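PDB 5YDA: PKS from Streptomyces sp. CNQ431, which probably selects and transfers acyl extender units for polyketide chain building, this chain being the acyltransferase domain of the splenocin synthase SpnD. Local coordinates for residues F355-W363 against L382-P392; I197-A207 against H344-F355. One frame throughout, in Å; residues are numbered along the deposited sequence.

How the interactions relate
Interactions 1 and 2 sit in series along the acyltransferase domain, their centres about 17 Å apart. Interaction 2 comes first, setting strand 195-198 and helix 201-210 against helix 342-350 and the loop after it; interaction 1 then packs helix 355-366 on helix 378-387. They share Phe-355, where that loop passes into helix 355-366, and they touch again where Ile-197 packs on Gly-358 and Ile-359. Strand 195-198 belongs to the mixed sheet that also holds strands 112-116 and 369-372, on which interaction 1 rests. The likely nucleophile elbow around Ser-200 is thus tied, through one phenylalanine and one isoleucine, to a helix pair beside the sheet.

Interaction 1: residues F355-W363 against L382-P392; sequences FADGIAALW and LARARLDGEGP
Leu-387 is the bump on which helix 355-366 settles: its side chain fills the hollow between Ile-359 and Trp-363, one turn apart. Its branch carbon CG stands over one face of the indole, a CH-pi contact 4.2 Å from the centroid of the five-membered ring of Trp-363, while Leu-387 CD2 reaches Ile-359 CG2 at 3.5 Å. Trp-363 reaches this place because its CG lies anti to the backbone N (chi1 177°), which brings the indole against Leu-387. Beyond the helix, the loop wraps the far part of the indole. Glu-390 CB comes within 3.4 Å of Trp-363 NE1, and the side chains of Pro-392 and Trp-363 cross at about a right angle, with Pro-392 CB 3.8 Å from Trp-363 CZ3.

Toward the start of helix 355-366 methyl groups carry the contact. Ala-383 CB meets the tip of Ile-359, CD1, at 4.0 Å, and the CD1 methyl of Leu-382 lies near CD2 and CE2 of Phe-355. The guanidinium of Arg-386 lies flat against the small Ala-360, whose CB sits over one face, 3.4 Å from Arg-386 NH2. A bend at chi2 (56°) turns the guanidinium toward Ala-360. The axes cross at -70°, and strand 369-372 lies beneath, with Leu-370 touching both Ala-383 and Leu-387.

Polar chemistry is kept to the margin. Two waters at the guanidinium edge, one accepting from Arg-386 NE and one from Arg-386 NH2, both donate to Asp-357 OD1, which lies 4.7 Å from Arg-386 NH2. These two helices of the acyltransferase domain are therefore joined by apolar shape fit in the middle, with opposite charges linked through water at the border, where their attraction is probably softened by solvent.

Interaction 2: residues I197-A207 against H344-F355; sequences IGHSLGEYTAA and HWVDHTRRTVRF
The imidazole of His-199 carries Val-353 CG1 over the centre of one face, 3.8 Å from the ring centroid, a CH-pi contact. Phe-355 meets the same imidazole obliquely, with planes at 44°, and has Gly-198 O at its own ring edge. At the other end, Trp-345 CZ3 sits over the centre of one Tyr-204 face, the two planes 49° apart; Glu-203 O lies at the edge of the indole, and Ala-207 CB is 3.5 Å from Trp-345 CH2. Between these pairs the edge of His-348 faces Ser-200 O, 3.4 Å from His-348 CE1. Tyr-204 OH and His-348 ND1 are buried without a partner.

The segment 197-207 has the strand-turn-helix form and GxSxG sequence of a nucleophile elbow, consistent with Ser-200, at positive phi, being the acyl-carrying serine of this acyltransferase. Its OG bonds to His-298, whose ND1 is held by Arg-351 O. A chi1 of -173° turns the Glu-203 chain from its own backbone N, laying the carboxylate alongside His-348. Asn-328 bonds to both, to Glu-203 OE2 through its backbone N and to His-348 NE2 through OD1. One water, lying over a face of Trp-345, donates to Glu-203 OE1 and bonds to His-344 NE2.

Interaction 1: residues F355-W363 against L382-P392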
loop_
_atom_site.group_PDB
_atom_site.type_symbol
_atom_site.label_atom_id
_atom_site.label_comp_id
_atom_site.label_asym_id
_atom_site.label_seq_id
_atom_site.Cartn_x
_atom_site.Cartn_y
_atom_site.Cartn_z
ATOM N N PHE A 355 3.648 6.745 12.561
ATOM C CA PHE A 355 3.512 5.509 11.794
ATOM C C PHE A 355 4.236 4.333 12.461
ATOM O O PHE A 355 3.693 3.224 12.535
ATOM C CB PHE A 355 4.028 5.698 10.370
ATOM C CG PHE A 355 3.815 4.493 9.517
ATOM C CD1 PHE A 355 2.578 4.251 8.943
ATOM C CD2 PHE A 355 4.838 3.577 9.314
ATOM C CE1 PHE A 355 2.373 3.138 8.174
ATOM C CE2 PHE A 355 4.632 2.462 8.535
ATOM C CZ PHE A 355 3.396 2.239 7.964
ATOM N N ALA A 356 5.477 4.543 12.917
ATOM C CA ALA A 356 6.243 3.451 13.519
ATOM C C ALA A 356 5.516 2.861 14.725
ATOM O O ALA A 356 5.421 1.634 14.869
ATOM C CB ALA A 356 7.636 3.941 13.921
ATOM N N ASP A 357 4.994 3.725 15.606
ATOM C CA ASP A 357 4.173 3.243 16.710
ATOM C C ASP A 357 2.932 2.523 16.197
ATOM O O ASP A 357 2.540 1.478 16.737
ATOM C CB ASP A 357 3.775 4.406 17.616
ATOM C CG ASP A 357 4.961 5.021 18.318
ATOM O OD1 ASP A 357 5.944 4.289 18.571
ATOM O OD2 ASP A 357 4.921 6.238 18.603
ATOM N N GLY A 358 2.290 3.073 15.162
ATOM C CA GLY A 358 1.128 2.410 14.599
ATOM C C GLY A 358 1.434 1.003 14.121
ATOM O O GLY A 358 0.651 0.079 14.350
ATOM N N ILE A 359 2.584 0.820 13.453
ATOM C CA ILE A 359 2.975 -0.510 12.982
ATOM C C ILE A 359 3.155 -1.468 14.160
ATOM O O ILE A 359 2.740 -2.632 14.104
ATOM C CB ILE A 359 4.254 -0.418 12.128
ATOM C CG1 ILE A 359 3.907 -0.039 10.704
ATOM C CG2 ILE A 359 4.934 -1.743 12.076
ATOM C CD1 ILE A 359 3.175 -1.150 9.975
ATOM N N ALA A 360 3.759 -0.992 15.251
ATOM C CA ALA A 360 3.956 -1.861 16.412
ATOM C C ALA A 360 2.628 -2.244 17.066
ATOM O O ALA A 360 2.445 -3.394 17.483
ATOM C CB ALA A 360 4.880 -1.182 17.422
ATOM N N ALA A 361 1.689 -1.302 17.167
ATOM C CA ALA A 361 0.380 -1.644 17.723
ATOM C C ALA A 361 -0.347 -2.645 16.836
ATOM O O ALA A 361 -0.969 -3.592 17.334
ATOM C CB ALA A 361 -0.470 -0.391 17.897
ATOM N N LEU A 362 -0.292 -2.438 15.519
ATOM C CA LEU A 362 -0.908 -3.372 14.586
ATOM C C LEU A 362 -0.339 -4.767 14.770
ATOM O O LEU A 362 -1.081 -5.750 14.844
ATOM C CB LEU A 362 -0.668 -2.886 13.163
ATOM C CG LEU A 362 -1.400 -3.527 12.008
ATOM C CD1 LEU A 362 -2.661 -2.711 11.783
ATOM C CD2 LEU A 362 -0.525 -3.488 10.775
ATOM N N TRP A 363 0.985 -4.858 14.882
ATOM C CA TRP A 363 1.654 -6.147 14.957
ATOM C C TRP A 363 1.366 -6.847 16.275
ATOM O O TRP A 363 1.227 -8.072 16.321
ATOM C CB TRP A 363 3.158 -5.943 14.786
ATOM C CG TRP A 363 3.924 -7.210 14.932
ATOM C CD1 TRP A 363 4.652 -7.624 16.019
ATOM C CD2 TRP A 363 4.026 -8.246 13.958
ATOM N NE1 TRP A 363 5.206 -8.854 15.767
ATOM C CE2 TRP A 363 4.838 -9.257 14.509
ATOM C CE3 TRP A 363 3.504 -8.419 12.675
ATOM C CZ2 TRP A 363 5.143 -10.421 13.817
ATOM C CZ3 TRP A 363 3.807 -9.564 11.991
ATOM C CH2 TRP A 363 4.617 -10.555 12.559
ATOM N N LEU A 382 9.665 0.336 6.194
ATOM C CA LEU A 382 9.472 0.903 7.527
ATOM C C LEU A 382 9.007 -0.166 8.509
ATOM O O LEU A 382 9.476 -0.216 9.656
ATOM C CB LEU A 382 8.463 2.056 7.477
ATOM C CG LEU A 382 8.778 3.228 6.533
ATOM C CD1 LEU A 382 7.556 4.185 6.443
ATOM C CD2 LEU A 382 10.083 3.975 6.964
ATOM N N ALA A 383 8.090 -1.039 8.069
ATOM C CA ALA A 383 7.585 -2.097 8.939
ATOM C C ALA A 383 8.687 -3.092 9.285
ATOM O O ALA A 383 8.799 -3.518 10.438
ATOM C CB ALA A 383 6.401 -2.813 8.276
ATOM N N ARG A 384 9.509 -3.474 8.300
ATOM C CA ARG A 384 10.604 -4.397 8.582
ATOM C C ARG A 384 11.593 -3.786 9.571
ATOM O O ARG A 384 12.089 -4.478 10.465
ATOM C CB ARG A 384 11.312 -4.796 7.283
ATOM C CG ARG A 384 10.495 -5.687 6.352
ATOM C CD ARG A 384 11.412 -6.602 5.583
ATOM N NE ARG A 384 10.783 -7.205 4.405
ATOM C CZ ARG A 384 10.739 -6.655 3.187
ATOM N NH1 ARG A 384 10.144 -7.325 2.217
ATOM N NH2 ARG A 384 11.283 -5.450 2.920
ATOM N N ALA A 385 11.886 -2.490 9.430
ATOM C CA ALA A 385 12.793 -1.830 10.366
ATOM C C ALA A 385 12.214 -1.811 11.775
ATOM O O ALA A 385 12.914 -2.116 12.745
ATOM C CB ALA A 385 13.099 -0.403 9.898
ATOM N N ARG A 386 10.929 -1.469 11.911
ATOM C CA ARG A 386 10.339 -1.378 13.242
ATOM C C ARG A 386 10.118 -2.751 13.870
ATOM O O ARG A 386 10.171 -2.881 15.096
ATOM C CB ARG A 386 9.009 -0.619 13.182
ATOM C CG ARG A 386 8.323 -0.462 14.541
ATOM C CD ARG A 386 9.253 0.235 15.564
ATOM N NE ARG A 386 8.565 0.495 16.826
ATOM C CZ ARG A 386 8.372 -0.422 17.777
ATOM N NH1 ARG A 386 8.820 -1.667 17.617
ATOM N NH2 ARG A 386 7.724 -0.102 18.893
ATOM N N LEU A 387 9.851 -3.773 13.062
ATOM C CA LEU A 387 9.432 -5.083 13.544
ATOM C C LEU A 387 10.562 -6.108 13.527
ATOM O O LEU A 387 10.308 -7.298 13.706
ATOM C CB LEU A 387 8.263 -5.602 12.707
ATOM C CG LEU A 387 6.822 -5.332 13.132
ATOM C CD1 LEU A 387 6.729 -4.206 14.119
ATOM C CD2 LEU A 387 5.944 -5.071 11.922
ATOM N N ASP A 388 11.786 -5.681 13.259
ATOM C CA ASP A 388 12.969 -6.530 13.390
ATOM C C ASP A 388 13.078 -7.037 14.833
ATOM O O ASP A 388 12.857 -6.252 15.758
ATOM C CB ASP A 388 14.205 -5.701 13.008
ATOM C CG ASP A 388 15.462 -6.527 12.889
ATOM O OD1 ASP A 388 16.122 -6.754 13.935
ATOM O OD2 ASP A 388 15.796 -6.917 11.738
ATOM N N GLY A 389 13.339 -8.316 15.083
ATOM C CA GLY A 389 13.163 -9.412 14.173
ATOM C C GLY A 389 12.048 -10.233 14.810
ATOM O O GLY A 389 12.273 -11.214 15.518
ATOM N N GLU A 390 10.828 -9.759 14.602
ATOM C CA GLU A 390 9.623 -10.525 14.860
ATOM C C GLU A 390 9.278 -11.436 13.683
ATOM O O GLU A 390 8.279 -12.156 13.744
ATOM C CB GLU A 390 8.467 -9.567 15.140
ATOM C CG GLU A 390 8.747 -8.623 16.302
ATOM C CD GLU A 390 8.697 -9.324 17.647
ATOM O OE1 GLU A 390 7.720 -10.068 17.898
ATOM O OE2 GLU A 390 9.640 -9.134 18.447
ATOM N N GLY A 391 10.063 -11.382 12.609
ATOM C CA GLY A 391 9.757 -12.092 11.390
ATOM C C GLY A 391 8.400 -11.796 10.755
ATOM O O GLY A 391 7.633 -12.719 10.496
ATOM N N PRO A 392 8.084 -10.532 10.450
ATOM C CA PRO A 392 6.825 -10.268 9.743
ATOM C C PRO A 392 6.877 -10.858 8.339
ATOM O O PRO A 392 7.938 -10.930 7.717
ATOM C CB PRO A 392 6.752 -8.738 9.703
ATOM C CG PRO A 392 8.166 -8.352 9.566
ATOM C CD PRO A 392 8.938 -9.333 10.463
HETATM O O HOH W 1 8.025 2.898 17.329
HETATM O O HOH W 2 5.945 2.057 20.026
#

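Interaction 2: residues I197-A207 against H344-F355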
loop_
_atom_site.group_PDB
_atom_site.type_symbol
_atom_site.label_atom_id
_atom_site.label_comp_id
_atom_site.label_asym_id
_atom_site.label_seq_id
_atom_site.Cartn_x
_atom_site.Cartn_y
_atom_site.Cartn_z
ATOM N N ILE A 197 -3.821 0.227 8.090
ATOM C CA ILE A 197 -3.046 1.382 8.521
ATOM C C ILE A 197 -2.622 2.152 7.278
ATOM O O ILE A 197 -2.255 1.563 6.254
ATOM C CB ILE A 197 -1.840 0.971 9.402
ATOM C CG1 ILE A 197 -1.181 2.208 10.029
ATOM C CG2 ILE A 197 -0.805 0.189 8.601
ATOM C CD1 ILE A 197 -0.023 1.864 11.014
ATOM N N GLY A 198 -2.718 3.478 7.346
ATOM C CA GLY A 198 -2.285 4.336 6.272
ATOM C C GLY A 198 -1.245 5.318 6.781
ATOM O O GLY A 198 -1.006 5.440 7.985
ATOM N N HIS A 199 -0.632 6.030 5.842
ATOM C CA HIS A 199 0.347 7.061 6.159
ATOM C C HIS A 199 -0.190 8.367 5.593
ATOM O O HIS A 199 -0.184 8.556 4.374
ATOM C CB HIS A 199 1.724 6.723 5.579
ATOM C CG HIS A 199 2.830 7.551 6.153
ATOM N ND1 HIS A 199 2.939 8.907 5.919
ATOM C CD2 HIS A 199 3.868 7.223 6.968
ATOM C CE1 HIS A 199 4.001 9.373 6.555
ATOM N NE2 HIS A 199 4.574 8.376 7.208
ATOM N N SER A 200 -0.679 9.249 6.477
ATOM C CA SER A 200 -1.187 10.557 6.095
ATOM C C SER A 200 -2.319 10.404 5.086
ATOM O O SER A 200 -3.409 9.947 5.435
ATOM C CB SER A 200 -0.059 11.428 5.528
ATOM O OG SER A 200 -0.375 12.815 5.604
ATOM N N LEU A 201 -2.060 10.758 3.828
ATOM C CA LEU A 201 -3.051 10.537 2.774
ATOM C C LEU A 201 -3.628 9.120 2.838
ATOM O O LEU A 201 -4.842 8.924 2.697
ATOM C CB LEU A 201 -2.403 10.834 1.419
ATOM C CG LEU A 201 -3.133 10.925 0.075
ATOM C CD1 LEU A 201 -3.235 9.586 -0.605
ATOM C CD2 LEU A 201 -4.502 11.474 0.307
ATOM N N GLY A 202 -2.780 8.125 3.107
ATOM C CA GLY A 202 -3.236 6.750 3.163
ATOM C C GLY A 202 -4.230 6.465 4.270
ATOM O O GLY A 202 -4.962 5.467 4.192
ATOM N N GLU A 203 -4.259 7.298 5.318
ATOM C CA GLU A 203 -5.260 7.105 6.367
ATOM C C GLU A 203 -6.662 7.403 5.855
ATOM O O GLU A 203 -7.634 6.787 6.315
ATOM C CB GLU A 203 -4.944 7.968 7.595
ATOM C CG GLU A 203 -5.874 7.651 8.774
ATOM C CD GLU A 203 -5.251 7.932 10.144
ATOM O OE1 GLU A 203 -5.975 8.466 11.024
ATOM O OE2 GLU A 203 -4.046 7.618 10.334
ATOM N N TYR A 204 -6.790 8.326 4.899
ATOM C CA TYR A 204 -8.077 8.521 4.242
ATOM C C TYR A 204 -8.486 7.277 3.478
ATOM O O TYR A 204 -9.644 6.838 3.566
ATOM C CB TYR A 204 -8.029 9.738 3.322
ATOM C CG TYR A 204 -8.093 11.018 4.115
ATOM C CD1 TYR A 204 -9.312 11.666 4.329
ATOM C CD2 TYR A 204 -6.957 11.534 4.725
ATOM C CE1 TYR A 204 -9.382 12.821 5.085
ATOM C CE2 TYR A 204 -7.013 12.698 5.480
ATOM C CZ TYR A 204 -8.240 13.340 5.658
ATOM O OH TYR A 204 -8.327 14.498 6.413
ATOM N N THR A 205 -7.550 6.680 2.736
ATOM C CA THR A 205 -7.885 5.455 2.023
ATOM C C THR A 205 -8.306 4.380 3.005
ATOM O O THR A 205 -9.265 3.639 2.756
ATOM C CB THR A 205 -6.699 4.956 1.184
ATOM O OG1 THR A 205 -6.028 6.070 0.584
ATOM C CG2 THR A 205 -7.187 4.006 0.083
ATOM N N ALA A 206 -7.584 4.281 4.125
ATOM C CA ALA A 206 -7.921 3.311 5.162
ATOM C C ALA A 206 -9.307 3.583 5.717
ATOM O O ALA A 206 -10.088 2.652 5.942
ATOM C CB ALA A 206 -6.875 3.359 6.287
ATOM N N ALA A 207 -9.637 4.860 5.928
ATOM C CA ALA A 207 -10.940 5.196 6.475
ATOM C C ALA A 207 -12.052 4.821 5.503
ATOM O O ALA A 207 -13.105 4.334 5.928
ATOM C CB ALA A 207 -10.996 6.683 6.839
ATOM N N HIS A 344 -10.720 15.313 15.466
ATOM C CA HIS A 344 -9.672 14.303 15.351
ATOM C C HIS A 344 -9.051 14.333 13.957
ATOM O O HIS A 344 -7.821 14.361 13.808
ATOM C CB HIS A 344 -10.247 12.923 15.676
ATOM C CG HIS A 344 -9.367 11.778 15.280
ATOM N ND1 HIS A 344 -8.266 11.394 16.013
ATOM C CD2 HIS A 344 -9.434 10.922 14.228
ATOM C CE1 HIS A 344 -7.693 10.353 15.434
ATOM N NE2 HIS A 344 -8.385 10.044 14.352
ATOM N N TRP A 345 -9.891 14.378 12.920
ATOM C CA TRP A 345 -9.365 14.414 11.563
ATOM C C TRP A 345 -8.594 15.699 11.298
ATOM O O TRP A 345 -7.607 15.675 10.554
ATOM C CB TRP A 345 -10.498 14.216 10.555
ATOM C CG TRP A 345 -10.913 12.778 10.491
ATOM C CD1 TRP A 345 -11.967 12.197 11.125
ATOM C CD2 TRP A 345 -10.245 11.728 9.780
ATOM N NE1 TRP A 345 -12.011 10.854 10.839
ATOM C CE2 TRP A 345 -10.964 10.541 10.016
ATOM C CE3 TRP A 345 -9.121 11.683 8.949
ATOM C CZ2 TRP A 345 -10.597 9.327 9.460
ATOM C CZ3 TRP A 345 -8.754 10.479 8.406
ATOM C CH2 TRP A 345 -9.487 9.313 8.664
ATOM N N VAL A 346 -9.007 16.815 11.906
ATOM C CA VAL A 346 -8.203 18.034 11.850
ATOM C C VAL A 346 -6.844 17.797 12.508
ATOM O O VAL A 346 -5.798 18.133 11.946
ATOM C CB VAL A 346 -8.952 19.214 12.506
ATOM C CG1 VAL A 346 -8.031 20.441 12.617
ATOM C CG2 VAL A 346 -10.207 19.572 11.707
ATOM N N ASP A 347 -6.845 17.219 13.716
ATOM C CA ASP A 347 -5.592 16.891 14.396
ATOM C C ASP A 347 -4.718 15.979 13.545
ATOM O O ASP A 347 -3.488 16.116 13.529
ATOM C CB ASP A 347 -5.871 16.212 15.740
ATOM C CG ASP A 347 -6.387 17.171 16.786
ATOM O OD1 ASP A 347 -6.186 18.395 16.635
ATOM O OD2 ASP A 347 -6.989 16.693 17.768
ATOM N N HIS A 348 -5.336 15.020 12.854
ATOM C CA HIS A 348 -4.570 14.091 12.041
ATOM C C HIS A 348 -3.693 14.832 11.039
ATOM O O HIS A 348 -2.526 14.472 10.842
ATOM C CB HIS A 348 -5.510 13.124 11.320
ATOM C CG HIS A 348 -4.804 12.252 10.335
ATOM N ND1 HIS A 348 -4.770 12.534 8.987
ATOM C CD2 HIS A 348 -4.067 11.128 10.507
ATOM C CE1 HIS A 348 -4.050 11.613 8.368
ATOM N NE2 HIS A 348 -3.616 10.747 9.268
ATOM N N THR A 349 -4.229 15.899 10.433
ATOM C CA THR A 349 -3.509 16.674 9.429
ATOM C C THR A 349 -2.472 17.607 10.046
ATOM O O THR A 349 -1.449 17.901 9.411
ATOM C CB THR A 349 -4.528 17.447 8.577
ATOM O OG1 THR A 349 -5.155 16.532 7.664
ATOM C CG2 THR A 349 -3.896 18.619 7.792
ATOM N N ARG A 350 -2.687 18.054 11.282
ATOM C CA ARG A 350 -1.738 18.957 11.923
ATOM C C ARG A 350 -0.604 18.221 12.636
ATOM O O ARG A 350 0.524 18.721 12.677
ATOM C CB ARG A 350 -2.477 19.858 12.919
ATOM C CG ARG A 350 -1.579 20.712 13.794
ATOM C CD ARG A 350 -0.779 21.701 12.975
ATOM N NE ARG A 350 0.141 22.478 13.804
ATOM C CZ ARG A 350 1.286 22.013 14.313
ATOM N NH1 ARG A 350 1.676 20.759 14.096
ATOM N NH2 ARG A 350 2.043 22.807 15.053
ATOM N N ARG A 351 -0.871 17.048 13.183
ATOM C CA ARG A 351 0.018 16.426 14.147
ATOM C C ARG A 351 0.902 15.361 13.511
ATOM O O ARG A 351 0.662 14.871 12.399
ATOM C CB ARG A 351 -0.793 15.827 15.299
ATOM C CG ARG A 351 -1.351 16.933 16.219
ATOM C CD ARG A 351 -2.178 16.408 17.368
ATOM N NE ARG A 351 -1.506 15.373 18.158
ATOM C CZ ARG A 351 -2.114 14.672 19.116
ATOM N NH1 ARG A 351 -3.394 14.910 19.393
ATOM N NH2 ARG A 351 -1.456 13.735 19.794
ATOM N N THR A 352 1.950 15.020 14.251
ATOM C CA THR A 352 2.934 14.051 13.814
ATOM C C THR A 352 2.275 12.748 13.385
ATOM O O THR A 352 1.392 12.221 14.070
ATOM C CB THR A 352 3.922 13.799 14.958
ATOM O OG1 THR A 352 4.477 15.057 15.386
ATOM C CG2 THR A 352 5.051 12.846 14.506
ATOM N N VAL A 353 2.705 12.237 12.235
ATOM C CA VAL A 353 2.333 10.888 11.817
ATOM C C VAL A 353 3.144 9.895 12.655
ATOM O O VAL A 353 4.349 9.710 12.443
ATOM C CB VAL A 353 2.564 10.681 10.311
ATOM C CG1 VAL A 353 2.234 9.270 9.903
ATOM C CG2 VAL A 353 1.712 11.664 9.499
ATOM N N ARG A 354 2.483 9.254 13.615
ATOM C CA ARG A 354 3.110 8.213 14.424
ATOM C C ARG A 354 3.004 6.852 13.724
ATOM O O ARG A 354 2.393 5.902 14.213
ATOM C CB ARG A 354 2.476 8.173 15.809
ATOM C CG ARG A 354 2.509 9.509 16.559
ATOM C CD ARG A 354 3.854 9.716 17.234
ATOM N NE ARG A 354 4.071 11.108 17.637
ATOM C CZ ARG A 354 5.236 11.587 18.070
ATOM N NH1 ARG A 354 5.348 12.867 18.416
ATOM N NH2 ARG A 354 6.288 10.780 18.157
ATOM N N PHE A 355 3.648 6.745 12.561
ATOM C CA PHE A 355 3.512 5.509 11.794
ATOM C C PHE A 355 4.236 4.333 12.461
ATOM O O PHE A 355 3.693 3.224 12.535
ATOM C CB PHE A 355 4.028 5.698 10.370
ATOM C CG PHE A 355 3.815 4.493 9.517
ATOM C CD1 PHE A 355 2.578 4.251 8.943
ATOM C CD2 PHE A 355 4.838 3.577 9.314
ATOM C CE1 PHE A 355 2.373 3.138 8.174
ATOM C CE2 PHE A 355 4.632 2.462 8.535
ATOM C CZ PHE A 355 3.396 2.239 7.964
HETATM O O HOH W 3 -8.518 8.837 11.750
#